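Ornithine cyclodeaminase (PDB 3MGJ) probably converts ornithine to proline with release of ammonia, using NAD as cofactor, and is represented here by its N-terminal Saccharop_dh_N domain. Local coordinates at residues A[33-38]-A[50-55]; A[23-28]-A[62-67]; A[9-14]-A[75-80]; A[3-8]-A[81-86]. One frame throughout, in Å; residues are numbered along the deposited sequence.

Contact 1 (A[33-38]-A[50-55]); sequences KVLEFE and KILVIG
Glu36 and Lys50 are joined by a salt bridge, OE1 of Glu36 lying 3.1 Å from NZ of Lys50. The ammonium meets that oxygen from above the carboxylate plane, 59° out of it. The two side chains lie side by side and point the same way; in each, CG stands anti to the carbonyl carbon, and beyond it Glu36 runs extended while Lys50 bends at its last torsion (chi4 102°), which turns NZ to the carboxylate. A glutamate beside a lysine suits this more exposed face of the sheet, where long charged chains can lie among leucines, and the bond probably offsets both charges. Their backbones are paired as well: Lys50 N donates to Glu36 O at 3.1 Å. Further along, Lys33 and Leu52 form a hydrogen-bonded pair with bonds in both directions, Lys33 N to Leu52 O at 3.0 Å and Leu52 N to Lys33 O at 2.9 Å. Between these pairs, Lys50 O receives Leu35 N at 2.7 Å and, weakly, Glu36 N.

Apolar packing is modest. CD1 of Leu35 reaches CB of Leu52 at 4.2 Å, the two chains meeting obliquely, while on the helix-covered face the branched Val34 and Ile51 sit opposite each other, with Val34 also touching Phe22. Leu35 and Glu36 both facing Lys50 make a classic beta bulge, set in the antiparallel hairpin of strands 31-38 and 47-55 at one side of a ferredoxin-like sheet.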
loop_
_atom_site.group_PDB
_atom_site.type_symbol
_atom_site.label_atom_id
_atom_site.label_comp_id
_atom_site.label_asym_id
_atom_site.label_seq_id
_atom_site.Cartn_x
_atom_site.Cartn_y
_atom_site.Cartn_z
ATOM N N LYS A 33 -6.106 7.888 7.985
ATOM C CA LYS A 33 -4.853 8.291 7.401
ATOM C C LYS A 33 -3.937 7.093 7.444
ATOM O O LYS A 33 -3.728 6.505 8.498
ATOM C CB LYS A 33 -4.255 9.424 8.197
ATOM C CG LYS A 33 -2.813 9.675 7.897
ATOM C CD LYS A 33 -2.609 10.976 7.148
ATOM C CE LYS A 33 -1.149 11.335 7.156
ATOM N NZ LYS A 33 -0.806 12.209 6.026
ATOM N N VAL A 34 -3.406 6.720 6.292
ATOM C CA VAL A 34 -2.448 5.636 6.233
ATOM C C VAL A 34 -1.101 6.118 6.768
ATOM O O VAL A 34 -0.540 7.078 6.262
ATOM C CB VAL A 34 -2.308 5.123 4.800
ATOM C CG1 VAL A 34 -1.459 3.865 4.761
ATOM C CG2 VAL A 34 -3.684 4.869 4.222
ATOM N N LEU A 35 -0.599 5.447 7.797
ATOM C CA LEU A 35 0.602 5.868 8.505
ATOM C C LEU A 35 1.835 5.197 7.973
ATOM O O LEU A 35 2.844 5.843 7.730
ATOM C CB LEU A 35 0.493 5.541 9.992
ATOM C CG LEU A 35 -0.472 6.380 10.828
ATOM C CD1 LEU A 35 -0.413 5.920 12.255
ATOM C CD2 LEU A 35 -0.151 7.850 10.723
ATOM N N GLU A 36 1.753 3.884 7.831
ATOM C CA GLU A 36 2.860 3.087 7.323
ATOM C C GLU A 36 2.384 2.077 6.293
ATOM O O GLU A 36 1.224 1.695 6.261
ATOM C CB GLU A 36 3.574 2.364 8.469
ATOM C CG GLU A 36 4.046 3.317 9.540
ATOM C CD GLU A 36 4.983 2.679 10.535
ATOM O OE1 GLU A 36 5.268 1.462 10.415
ATOM O OE2 GLU A 36 5.442 3.411 11.436
ATOM N N PHE A 37 3.300 1.646 5.447
ATOM C CA PHE A 37 3.011 0.569 4.531
ATOM C C PHE A 37 4.289 -0.192 4.236
ATOM O O PHE A 37 5.230 0.373 3.703
ATOM C CB PHE A 37 2.411 1.106 3.242
ATOM C CG PHE A 37 1.704 0.073 2.457
ATOM C CD1 PHE A 37 2.408 -0.901 1.776
ATOM C CD2 PHE A 37 0.335 0.040 2.425
ATOM C CE1 PHE A 37 1.761 -1.892 1.056
ATOM C CE2 PHE A 37 -0.323 -0.944 1.700
ATOM C CZ PHE A 37 0.399 -1.913 1.009
ATOM N N GLU A 38 4.320 -1.474 4.574
ATOM C CA GLU A 38 5.519 -2.280 4.392
ATOM C C GLU A 38 5.249 -3.497 3.506
ATOM O O GLU A 38 4.376 -4.293 3.814
ATOM C CB GLU A 38 6.029 -2.726 5.761
ATOM C CG GLU A 38 7.536 -2.649 5.936
ATOM C CD GLU A 38 8.028 -1.272 6.411
ATOM O OE1 GLU A 38 7.208 -0.320 6.422
ATOM O OE2 GLU A 38 9.236 -1.146 6.772
ATOM N N LYS A 50 -0.437 0.238 8.417
ATOM C CA LYS A 50 -0.985 0.867 9.607
ATOM C C LYS A 50 -1.852 2.062 9.209
ATOM O O LYS A 50 -1.435 2.933 8.470
ATOM C CB LYS A 50 0.112 1.317 10.559
ATOM C CG LYS A 50 0.929 0.225 11.147
ATOM C CD LYS A 50 1.857 0.811 12.179
ATOM C CE LYS A 50 2.596 -0.272 12.948
ATOM N NZ LYS A 50 3.997 -0.450 12.501
ATOM N N ILE A 51 -3.071 2.082 9.714
ATOM C CA ILE A 51 -4.035 3.101 9.397
ATOM C C ILE A 51 -4.567 3.636 10.702
ATOM O O ILE A 51 -4.942 2.867 11.582
ATOM C CB ILE A 51 -5.215 2.497 8.646
ATOM C CG1 ILE A 51 -4.739 1.896 7.330
ATOM C CG2 ILE A 51 -6.305 3.520 8.453
ATOM C CD1 ILE A 51 -5.653 0.851 6.791
ATOM N N LEU A 52 -4.577 4.959 10.810
ATOM C CA LEU A 52 -5.195 5.675 11.910
ATOM C C LEU A 52 -6.652 5.957 11.571
ATOM O O LEU A 52 -6.958 6.444 10.487
ATOM C CB LEU A 52 -4.461 6.986 12.093
ATOM C CG LEU A 52 -4.684 7.875 13.301
ATOM C CD1 LEU A 52 -3.976 7.293 14.500
ATOM C CD2 LEU A 52 -4.124 9.241 12.949
ATOM N N VAL A 53 -7.547 5.634 12.499
ATOM C CA VAL A 53 -8.981 5.811 12.312
ATOM C C VAL A 53 -9.431 6.918 13.228
ATOM O O VAL A 53 -9.068 6.943 14.385
ATOM C CB VAL A 53 -9.752 4.531 12.676
ATOM C CG1 VAL A 53 -11.242 4.746 12.522
ATOM C CG2 VAL A 53 -9.307 3.397 11.804
ATOM N N ILE A 54 -10.213 7.844 12.714
ATOM C CA ILE A 54 -10.593 9.010 13.486
ATOM C C ILE A 54 -12.109 9.200 13.470
ATOM O O ILE A 54 -12.741 9.239 12.418
ATOM C CB ILE A 54 -9.946 10.267 12.904
ATOM C CG1 ILE A 54 -8.485 10.001 12.543
ATOM C CG2 ILE A 54 -10.076 11.400 13.865
ATOM C CD1 ILE A 54 -7.840 11.112 11.763
ATOM N N GLY A 55 -12.700 9.317 14.646
ATOM C CA GLY A 55 -14.123 9.547 14.745
ATOM C C GLY A 55 -14.398 10.663 15.722
ATOM O O GLY A 55 -13.481 11.253 16.285
#

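Contact 2 (A[23-28]-A[62-67]); sequences DKILDM and DEILNE
Ile25 and Ile64 meet almost perpendicularly, CG1 of the first 4.2 Å from CG2 of the second. In both, CG2 stands anti to the backbone N and CG1 beside it, and in Ile64 this presents two branches to segment 23-28: CG2 to Ile25, and CG1 to Met28. Met28, present as selenomethionine, points toward helix 58-74; its SE lies 4.0 Å from CG1 of Ile64, and its CB is 4.1 Å from the same carbon. The selenium also comes within 3.8 Å of CG of Glu67, whose side chain slants across it. A long, unbranched apolar side chain suits this place, since it reaches from the end of segment 23-28 to both Ile64 and Glu67.

These are the two helices of a ferredoxin-like fold, lying on one face of the antiparallel sheet, and the isoleucines close over Val53 of strand 47-55 beneath them. An alanine at Ile64 would probably open a gap between the helices, leaving Ile25 CG1, Met28 SE and Val53 without the apolar branches they rest on.

Farther from the sheet the contact turns polar. Lys24 and Glu67 slant across one another, and a long salt bridge of 3.7 Å runs from Lys24 NZ to Glu67 OE1; the bend at chi2 (-76°) brings CD of Glu67 round to the Lys24 side. On the other flank, the carbonyl O of Met28 accepts a hydrogen bond from His60 NE2.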
loop_
_atom_site.group_PDB
_atom_site.type_symbol
_atom_site.label_atom_id
_atom_site.label_comp_id
_atom_site.label_asym_id
_atom_site.label_seq_id
_atom_site.Cartn_x
_atom_site.Cartn_y
_atom_site.Cartn_z
ATOM N N ASP A 23 -13.781 2.980 2.640
ATOM C CA ASP A 23 -15.176 3.249 2.362
ATOM C C ASP A 23 -16.020 3.123 3.602
ATOM O O ASP A 23 -16.904 3.936 3.837
ATOM C CB ASP A 23 -15.688 2.307 1.277
ATOM C CG ASP A 23 -15.509 2.882 -0.116
ATOM O OD1 ASP A 23 -15.326 4.118 -0.226
ATOM O OD2 ASP A 23 -15.571 2.100 -1.092
ATOM N N LYS A 24 -15.739 2.097 4.393
ATOM C CA LYS A 24 -16.532 1.831 5.571
ATOM C C LYS A 24 -16.345 2.925 6.606
ATOM O O LYS A 24 -17.318 3.513 7.064
ATOM C CB LYS A 24 -16.205 0.459 6.144
ATOM C CG LYS A 24 -17.310 -0.100 7.020
ATOM C CD LYS A 24 -18.575 -0.471 6.242
ATOM C CE LYS A 24 -19.822 -0.242 7.070
ATOM N NZ LYS A 24 -20.901 -1.231 6.773
ATOM N N ILE A 25 -15.098 3.210 6.958
ATOM C CA ILE A 25 -14.780 4.374 7.773
ATOM C C ILE A 25 -15.510 5.653 7.301
ATOM O O ILE A 25 -16.255 6.263 8.076
ATOM C CB ILE A 25 -13.258 4.611 7.838
ATOM C CG1 ILE A 25 -12.530 3.292 8.111
ATOM C CG2 ILE A 25 -12.922 5.641 8.897
ATOM C CD1 ILE A 25 -11.018 3.417 8.163
ATOM N N LEU A 26 -15.324 6.047 6.040
ATOM C CA LEU A 26 -16.015 7.239 5.516
ATOM C C LEU A 26 -17.539 7.149 5.624
ATOM O O LEU A 26 -18.158 8.026 6.229
ATOM C CB LEU A 26 -15.579 7.588 4.090
ATOM C CG LEU A 26 -14.092 7.946 3.912
ATOM C CD1 LEU A 26 -13.668 7.907 2.457
ATOM C CD2 LEU A 26 -13.755 9.282 4.506
ATOM N N ASP A 27 -18.147 6.099 5.067
ATOM C CA ASP A 27 -19.577 5.847 5.307
ATOM C C ASP A 27 -20.021 6.128 6.761
ATOM O O ASP A 27 -21.063 6.732 6.990
ATOM C CB ASP A 27 -19.956 4.400 4.971
ATOM C CG ASP A 27 -20.038 4.127 3.474
ATOM O OD1 ASP A 27 -19.945 5.085 2.652
ATOM O OD2 ASP A 27 -20.197 2.926 3.136
HETATM N N MSE A 28 -19.249 5.674 7.744
HETATM C CA MSE A 28 -19.688 5.812 9.123
HETATM C C MSE A 28 -19.344 7.158 9.745
HETATM O O MSE A 28 -19.614 7.383 10.918
HETATM C CB MSE A 28 -19.124 4.698 9.978
HETATM C CG MSE A 28 -19.405 3.319 9.447
HETATM SE SE MSE A 28 -18.995 1.953 10.790
HETATM C CE MSE A 28 -17.774 0.961 9.692
ATOM N N ASP A 62 -15.103 3.091 18.225
ATOM C CA ASP A 62 -15.141 1.687 18.611
ATOM C C ASP A 62 -16.117 0.916 17.739
ATOM O O ASP A 62 -15.904 -0.251 17.416
ATOM C CB ASP A 62 -15.531 1.550 20.075
ATOM C CG ASP A 62 -14.477 2.104 21.012
ATOM O OD1 ASP A 62 -13.282 1.780 20.841
ATOM O OD2 ASP A 62 -14.849 2.860 21.932
ATOM N N GLU A 63 -17.196 1.581 17.364
ATOM C CA GLU A 63 -18.152 1.015 16.448
ATOM C C GLU A 63 -17.493 0.722 15.129
ATOM O O GLU A 63 -17.716 -0.325 14.535
ATOM C CB GLU A 63 -19.252 2.025 16.204
ATOM C CG GLU A 63 -20.483 1.804 17.006
ATOM C CD GLU A 63 -21.591 2.671 16.509
ATOM O OE1 GLU A 63 -21.289 3.812 16.091
ATOM O OE2 GLU A 63 -22.754 2.209 16.514
ATOM N N ILE A 64 -16.695 1.674 14.659
ATOM C CA ILE A 64 -16.029 1.560 13.376
ATOM C C ILE A 64 -15.024 0.448 13.441
ATOM O O ILE A 64 -15.044 -0.469 12.648
ATOM C CB ILE A 64 -15.316 2.865 12.995
ATOM C CG1 ILE A 64 -16.335 4.004 12.879
ATOM C CG2 ILE A 64 -14.572 2.693 11.695
ATOM C CD1 ILE A 64 -15.745 5.350 12.569
ATOM N N LEU A 65 -14.150 0.515 14.423
ATOM C CA LEU A 65 -13.183 -0.550 14.616
ATOM C C LEU A 65 -13.792 -1.948 14.639
ATOM O O LEU A 65 -13.193 -2.875 14.116
ATOM C CB LEU A 65 -12.346 -0.301 15.866
ATOM C CG LEU A 65 -11.470 0.944 15.799
ATOM C CD1 LEU A 65 -10.385 0.768 16.794
ATOM C CD2 LEU A 65 -10.868 1.114 14.435
ATOM N N ASN A 66 -14.970 -2.104 15.234
ATOM C CA ASN A 66 -15.624 -3.410 15.267
ATOM C C ASN A 66 -16.125 -3.903 13.906
ATOM O O ASN A 66 -15.977 -5.076 13.570
ATOM C CB ASN A 66 -16.723 -3.449 16.325
ATOM C CG ASN A 66 -16.156 -3.434 17.753
ATOM O OD1 ASN A 66 -16.879 -3.208 18.727
ATOM N ND2 ASN A 66 -14.845 -3.663 17.874
ATOM N N GLU A 67 -16.703 -3.004 13.122
ATOM C CA GLU A 67 -16.972 -3.272 11.720
ATOM C C GLU A 67 -15.720 -3.679 10.937
ATOM O O GLU A 67 -15.761 -4.598 10.107
ATOM C CB GLU A 67 -17.542 -2.021 11.085
ATOM C CG GLU A 67 -18.972 -1.768 11.452
ATOM C CD GLU A 67 -19.889 -2.686 10.703
ATOM O OE1 GLU A 67 -19.514 -3.102 9.584
ATOM O OE2 GLU A 67 -20.972 -2.999 11.233
#

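Contact 3 (A[9-14]-A[75-80]); sequences RGHIID and IPEIEE
Arg9 and Glu79 form a hydrogen-bonded antiparallel pair, and the close part of the contact lies in their backbones. Arg9 N donates to Glu79 O at 2.9 Å, and Glu79 N returns a bond to Arg9 O at 3.1 Å. The same Arg9 oxygen receives a CA-H...O contact from Ile78 CA. On the buried side, CG2 of Ile78 packs against CD1 of Ile12 at 4.3 Å, with Leu18 and Ile17 of helix 17-27 beside them. Glycine is called for at Gly10: its phi is positive (125°), and a CB there would collide with the carbonyl O of Arg9 and with Glu77 O.

The polar side is looser. Arg9 and Glu79 run alongside each other, but Arg9 NH1 stands 3.8 Å from Glu79 OE2, and this oxygen lies well out of the guanidinium plane, so the guanidinium and carboxylate are held by charge, with no N-H pointing at the oxygen. Glu77 OE1 sits over the centre of one face of the His11 ring, 4.2 Å above its plane. Beyond, Ile13 meets its counterpart Ile13 of the second subunit. This is the pairing of the first and last strands of a ferredoxin-like fold, the first just leaving the sheet and the last just entering it.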
loop_
_atom_site.group_PDB
_atom_site.type_symbol
_atom_site.label_atom_id
_atom_site.label_comp_id
_atom_site.label_asym_id
_atom_site.label_seq_id
_atom_site.Cartn_x
_atom_site.Cartn_y
_atom_site.Cartn_z
ATOM N N ARG A 9 -2.883 -6.938 7.732
ATOM C CA ARG A 9 -1.741 -7.799 7.488
ATOM C C ARG A 9 -2.126 -8.848 6.453
ATOM O O ARG A 9 -3.244 -9.361 6.451
ATOM C CB ARG A 9 -1.322 -8.446 8.797
ATOM C CG ARG A 9 -0.002 -9.136 8.794
ATOM C CD ARG A 9 0.132 -9.977 10.056
ATOM N NE ARG A 9 1.429 -10.651 10.158
ATOM C CZ ARG A 9 1.731 -11.827 9.603
ATOM N NH1 ARG A 9 0.839 -12.493 8.867
ATOM N NH2 ARG A 9 2.945 -12.338 9.782
ATOM N N GLY A 10 -1.203 -9.136 5.542
ATOM C CA GLY A 10 -1.427 -10.155 4.538
ATOM C C GLY A 10 -1.251 -9.687 3.110
ATOM O O GLY A 10 -0.192 -9.199 2.722
ATOM N N HIS A 11 -2.306 -9.863 2.321
ATOM C CA HIS A 11 -2.289 -9.512 0.914
ATOM C C HIS A 11 -3.014 -8.235 0.609
ATOM O O HIS A 11 -4.025 -8.228 -0.073
ATOM C CB HIS A 11 -2.831 -10.655 0.080
ATOM C CG HIS A 11 -1.784 -11.659 -0.260
ATOM N ND1 HIS A 11 -1.049 -12.315 0.708
ATOM C CD2 HIS A 11 -1.304 -12.087 -1.451
ATOM C CE1 HIS A 11 -0.181 -13.123 0.127
ATOM N NE2 HIS A 11 -0.314 -13.003 -1.185
ATOM N N ILE A 12 -2.460 -7.144 1.107
ATOM C CA ILE A 12 -3.059 -5.835 0.948
ATOM C C ILE A 12 -3.274 -5.464 -0.513
ATOM O O ILE A 12 -4.330 -4.954 -0.876
ATOM C CB ILE A 12 -2.194 -4.754 1.624
ATOM C CG1 ILE A 12 -1.889 -5.171 3.059
ATOM C CG2 ILE A 12 -2.909 -3.413 1.587
ATOM C CD1 ILE A 12 -3.067 -5.840 3.735
ATOM N N ILE A 13 -2.266 -5.732 -1.340
ATOM C CA ILE A 13 -2.283 -5.389 -2.760
ATOM C C ILE A 13 -2.824 -6.523 -3.628
ATOM O O ILE A 13 -2.455 -7.692 -3.451
ATOM C CB ILE A 13 -0.866 -5.030 -3.246
ATOM C CG1 ILE A 13 -0.242 -3.962 -2.339
ATOM C CG2 ILE A 13 -0.896 -4.574 -4.698
ATOM C CD1 ILE A 13 1.110 -4.350 -1.787
ATOM N N ASP A 14 -3.680 -6.151 -4.576
ATOM C CA ASP A 14 -4.435 -7.087 -5.420
ATOM C C ASP A 14 -5.699 -7.509 -4.669
ATOM O O ASP A 14 -6.443 -8.390 -5.088
ATOM C CB ASP A 14 -3.596 -8.290 -5.879
ATOM C CG ASP A 14 -4.250 -9.060 -7.037
ATOM O OD1 ASP A 14 -4.894 -8.422 -7.906
ATOM O OD2 ASP A 14 -4.122 -10.309 -7.073
ATOM N N ILE A 75 -12.650 -11.767 5.225
ATOM C CA ILE A 75 -11.589 -11.980 4.243
ATOM C C ILE A 75 -10.446 -12.831 4.778
ATOM O O ILE A 75 -9.767 -12.447 5.730
ATOM C CB ILE A 75 -10.970 -10.685 3.743
ATOM C CG1 ILE A 75 -11.973 -9.884 2.920
ATOM C CG2 ILE A 75 -9.755 -11.011 2.890
ATOM C CD1 ILE A 75 -13.169 -9.429 3.705
ATOM N N PRO A 76 -10.223 -13.989 4.142
ATOM C CA PRO A 76 -9.248 -15.010 4.547
ATOM C C PRO A 76 -7.806 -14.606 4.271
ATOM O O PRO A 76 -6.907 -15.039 4.987
ATOM C CB PRO A 76 -9.612 -16.219 3.669
ATOM C CG PRO A 76 -10.948 -15.894 3.045
ATOM C CD PRO A 76 -10.987 -14.406 2.951
ATOM N N GLU A 77 -7.569 -13.804 3.245
ATOM C CA GLU A 77 -6.191 -13.466 2.919
ATOM C C GLU A 77 -5.582 -12.470 3.912
ATOM O O GLU A 77 -4.369 -12.257 3.940
ATOM C CB GLU A 77 -6.077 -12.957 1.473
ATOM C CG GLU A 77 -6.021 -14.061 0.414
ATOM C CD GLU A 77 -4.815 -15.003 0.580
ATOM O OE1 GLU A 77 -4.068 -15.214 -0.411
ATOM O OE2 GLU A 77 -4.612 -15.533 1.697
ATOM N N ILE A 78 -6.427 -11.865 4.733
ATOM C CA ILE A 78 -5.946 -10.826 5.623
ATOM C C ILE A 78 -6.473 -10.923 7.049
ATOM O O ILE A 78 -7.592 -11.361 7.291
ATOM C CB ILE A 78 -6.277 -9.411 5.076
ATOM C CG1 ILE A 78 -7.773 -9.157 5.181
ATOM C CG2 ILE A 78 -5.772 -9.224 3.625
ATOM C CD1 ILE A 78 -8.103 -8.057 6.120
ATOM N N GLU A 79 -5.640 -10.512 7.993
ATOM C CA GLU A 79 -6.078 -10.289 9.349
ATOM C C GLU A 79 -5.916 -8.826 9.743
ATOM O O GLU A 79 -4.971 -8.162 9.349
ATOM C CB GLU A 79 -5.349 -11.207 10.331
ATOM C CG GLU A 79 -3.882 -11.449 10.041
ATOM C CD GLU A 79 -3.478 -12.903 10.273
ATOM O OE1 GLU A 79 -4.287 -13.806 9.949
ATOM O OE2 GLU A 79 -2.353 -13.141 10.777
ATOM N N GLU A 80 -6.881 -8.343 10.513
ATOM C CA GLU A 80 -6.911 -6.994 11.042
ATOM C C GLU A 80 -6.646 -7.057 12.566
ATOM O O GLU A 80 -7.055 -8.003 13.225
ATOM C CB GLU A 80 -8.292 -6.399 10.706
ATOM C CG GLU A 80 -8.531 -4.930 11.074
ATOM C CD GLU A 80 -9.015 -4.753 12.504
ATOM O OE1 GLU A 80 -9.140 -5.768 13.218
ATOM O OE2 GLU A 80 -9.265 -3.604 12.923
#

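Contact 4 (A[3-8]-A[81-86]); sequences MREIEL and VELQPA
Glu5, Glu7, Val81 and Leu83 are tied through their backbones. Leu83 N donates to Glu5 O at 2.8 Å; Glu7 N and Val81 N each donate to the other residue's carbonyl, at 2.9 Å to Val81 O and 3.1 Å to Glu7 O. Ile6 and Glu82, between them, form a non-hydrogen-bonded pair.

Packing across the strands is mostly on the face of Glu5, Glu7, Val81 and Leu83. CD1 of Leu83 lies 3.5 Å from CD of Glu5 and also near its CG, a van der Waals contact of a methyl with the end of the glutamate. CB of Glu7 touches CG2 of Val81 at 4.1 Å. On the opposite, helix-covered face Ile6 lies beside Glu82; its branched chain suits the buried centre of the strand, where it packs on Leu65 and Ile51.

The charged contact across the strands is loose. Arg4 NE stands 3.6 Å from Glu82 OE1, a long salt bridge with the oxygen well out of the guanidinium plane, the two planes being 41° apart. A bend at chi3 (-87°) turns NE of Arg4 off the line of its chain, and the stronger partner of its guanidinium is Asp62, which takes NH1. An alanine at Arg4 would probably leave the carboxylates of Asp62 and Glu82 without their positive mate.

The pairing sets the edge strand 78-83 antiparallel against the interior strand 2-10, as the fourth and first strands lie in a ferredoxin-like sheet.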
loop_
_atom_site.group_PDB
_atom_site.type_symbol
_atom_site.label_atom_id
_atom_site.label_comp_id
_atom_site.label_asym_id
_atom_site.label_seq_id
_atom_site.Cartn_x
_atom_site.Cartn_y
_atom_site.Cartn_z
HETATM N N MSE A 3 -9.025 8.752 18.396
HETATM C CA MSE A 3 -8.198 8.024 17.436
HETATM C C MSE A 3 -7.719 6.701 17.970
HETATM O O MSE A 3 -7.234 6.632 19.083
HETATM C CB MSE A 3 -6.935 8.802 17.118
HETATM C CG MSE A 3 -7.136 10.235 16.700
HETATM SE SE MSE A 3 -5.396 11.106 16.706
HETATM C CE MSE A 3 -5.862 12.654 17.820
ATOM N N ARG A 4 -7.813 5.661 17.160
ATOM C CA ARG A 4 -7.070 4.448 17.424
ATOM C C ARG A 4 -6.368 4.020 16.156
ATOM O O ARG A 4 -6.783 4.369 15.073
ATOM C CB ARG A 4 -7.965 3.322 17.949
ATOM C CG ARG A 4 -7.172 2.135 18.539
ATOM C CD ARG A 4 -8.060 1.109 19.264
ATOM N NE ARG A 4 -8.307 1.416 20.683
ATOM C CZ ARG A 4 -9.460 1.871 21.178
ATOM N NH1 ARG A 4 -10.494 2.091 20.377
ATOM N NH2 ARG A 4 -9.581 2.104 22.480
ATOM N N GLU A 5 -5.295 3.260 16.302
ATOM C CA GLU A 5 -4.501 2.825 15.171
ATOM C C GLU A 5 -4.751 1.350 14.925
ATOM O O GLU A 5 -4.783 0.561 15.860
ATOM C CB GLU A 5 -3.035 3.062 15.485
ATOM C CG GLU A 5 -2.140 3.123 14.281
ATOM C CD GLU A 5 -0.666 3.246 14.662
ATOM O OE1 GLU A 5 -0.381 3.466 15.867
ATOM O OE2 GLU A 5 0.203 3.122 13.758
ATOM N N ILE A 6 -4.957 0.968 13.671
ATOM C CA ILE A 6 -5.139 -0.444 13.350
ATOM C C ILE A 6 -4.086 -0.895 12.370
ATOM O O ILE A 6 -3.378 -0.084 11.811
ATOM C CB ILE A 6 -6.540 -0.755 12.762
ATOM C CG1 ILE A 6 -6.661 -0.207 11.347
ATOM C CG2 ILE A 6 -7.606 -0.187 13.649
ATOM C CD1 ILE A 6 -7.640 -0.932 10.511
ATOM N N GLU A 7 -3.988 -2.195 12.153
ATOM C CA GLU A 7 -3.045 -2.710 11.179
ATOM C C GLU A 7 -3.668 -3.820 10.370
ATOM O O GLU A 7 -4.285 -4.705 10.919
ATOM C CB GLU A 7 -1.813 -3.202 11.897
ATOM C CG GLU A 7 -0.798 -3.862 11.050
ATOM C CD GLU A 7 0.434 -4.143 11.869
ATOM O OE1 GLU A 7 1.136 -3.165 12.188
ATOM O OE2 GLU A 7 0.682 -5.317 12.237
ATOM N N LEU A 8 -3.563 -3.736 9.053
ATOM C CA LEU A 8 -3.962 -4.854 8.211
ATOM C C LEU A 8 -2.724 -5.644 7.927
ATOM O O LEU A 8 -1.639 -5.096 7.876
ATOM C CB LEU A 8 -4.576 -4.396 6.891
ATOM C CG LEU A 8 -5.977 -3.801 6.921
ATOM C CD1 LEU A 8 -6.755 -4.445 8.034
ATOM C CD2 LEU A 8 -5.904 -2.325 7.140
ATOM N N VAL A 81 -5.929 -6.080 13.118
ATOM C CA VAL A 81 -5.725 -5.989 14.569
ATOM C C VAL A 81 -5.637 -4.547 14.994
ATOM O O VAL A 81 -5.347 -3.686 14.189
ATOM C CB VAL A 81 -4.423 -6.662 15.077
ATOM C CG1 VAL A 81 -4.340 -8.100 14.632
ATOM C CG2 VAL A 81 -3.208 -5.865 14.648
ATOM N N GLU A 82 -5.872 -4.294 16.277
ATOM C CA GLU A 82 -5.735 -2.961 16.822
ATOM C C GLU A 82 -4.363 -2.784 17.429
ATOM O O GLU A 82 -3.730 -3.743 17.853
ATOM C CB GLU A 82 -6.810 -2.687 17.860
ATOM C CG GLU A 82 -8.204 -2.609 17.266
ATOM C CD GLU A 82 -9.297 -2.502 18.322
ATOM O OE1 GLU A 82 -9.054 -1.881 19.388
ATOM O OE2 GLU A 82 -10.403 -3.039 18.074
ATOM N N LEU A 83 -3.906 -1.541 17.444
ATOM C CA LEU A 83 -2.651 -1.190 18.079
ATOM C C LEU A 83 -2.912 -0.276 19.275
ATOM O O LEU A 83 -3.632 0.727 19.159
ATOM C CB LEU A 83 -1.720 -0.485 17.090
ATOM C CG LEU A 83 -1.347 -1.155 15.763
ATOM C CD1 LEU A 83 -0.425 -0.233 14.997
ATOM C CD2 LEU A 83 -0.702 -2.524 15.935
ATOM N N GLN A 84 -2.326 -0.632 20.419
ATOM C CA GLN A 84 -2.305 0.247 21.580
ATOM C C GLN A 84 -1.279 1.363 21.414
ATOM O O GLN A 84 -0.115 1.106 21.144
ATOM C CB GLN A 84 -2.013 -0.524 22.869
ATOM C CG GLN A 84 -2.403 0.261 24.106
ATOM C CD GLN A 84 -1.757 -0.262 25.359
ATOM O OE1 GLN A 84 -0.536 -0.178 25.522
ATOM N NE2 GLN A 84 -2.572 -0.811 26.265
ATOM N N PRO A 85 -1.711 2.611 21.609
ATOM C CA PRO A 85 -0.792 3.743 21.495
ATOM C C PRO A 85 0.151 3.795 22.687
ATOM O O PRO A 85 -0.232 3.433 23.799
ATOM C CB PRO A 85 -1.726 4.961 21.559
ATOM C CG PRO A 85 -3.116 4.414 21.689
ATOM C CD PRO A 85 -3.012 3.021 22.155
ATOM N N ALA A 86 1.364 4.270 22.474
ATOM C CA ALA A 86 2.244 4.522 23.594
ATOM C C ALA A 86 1.741 5.717 24.380
ATOM O O ALA A 86 2.434 6.223 25.245
ATOM C CB ALA A 86 3.655 4.758 23.121
#

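In the fold
Contact 1 lies in one outer seam of the antiparallel sheet and contacts 3 and 4 in the other, with the pairing of 47-55 and 2-10 between them; contact 2 joins the two helices on one face. Contacts 1 and 4, about 9 Å apart between centres, meet along the middle strands, Ile51 O lying 2.8 Å from Ile6 N in a probable hydrogen bond. Contacts 3 and 4 share one strand pair, with centres about 16 Å apart. Val53 CG1 packs 4.0 Å from Ile64 CG2, linking contacts 1 and 2, while Asp62 OD1 and Arg4 NH1, 2.8 Å apart, bridge contacts 2 and 4. Phe37 packs on Ile12, linking contacts 1 and 3, and stacks on Phe37 of the second subunit.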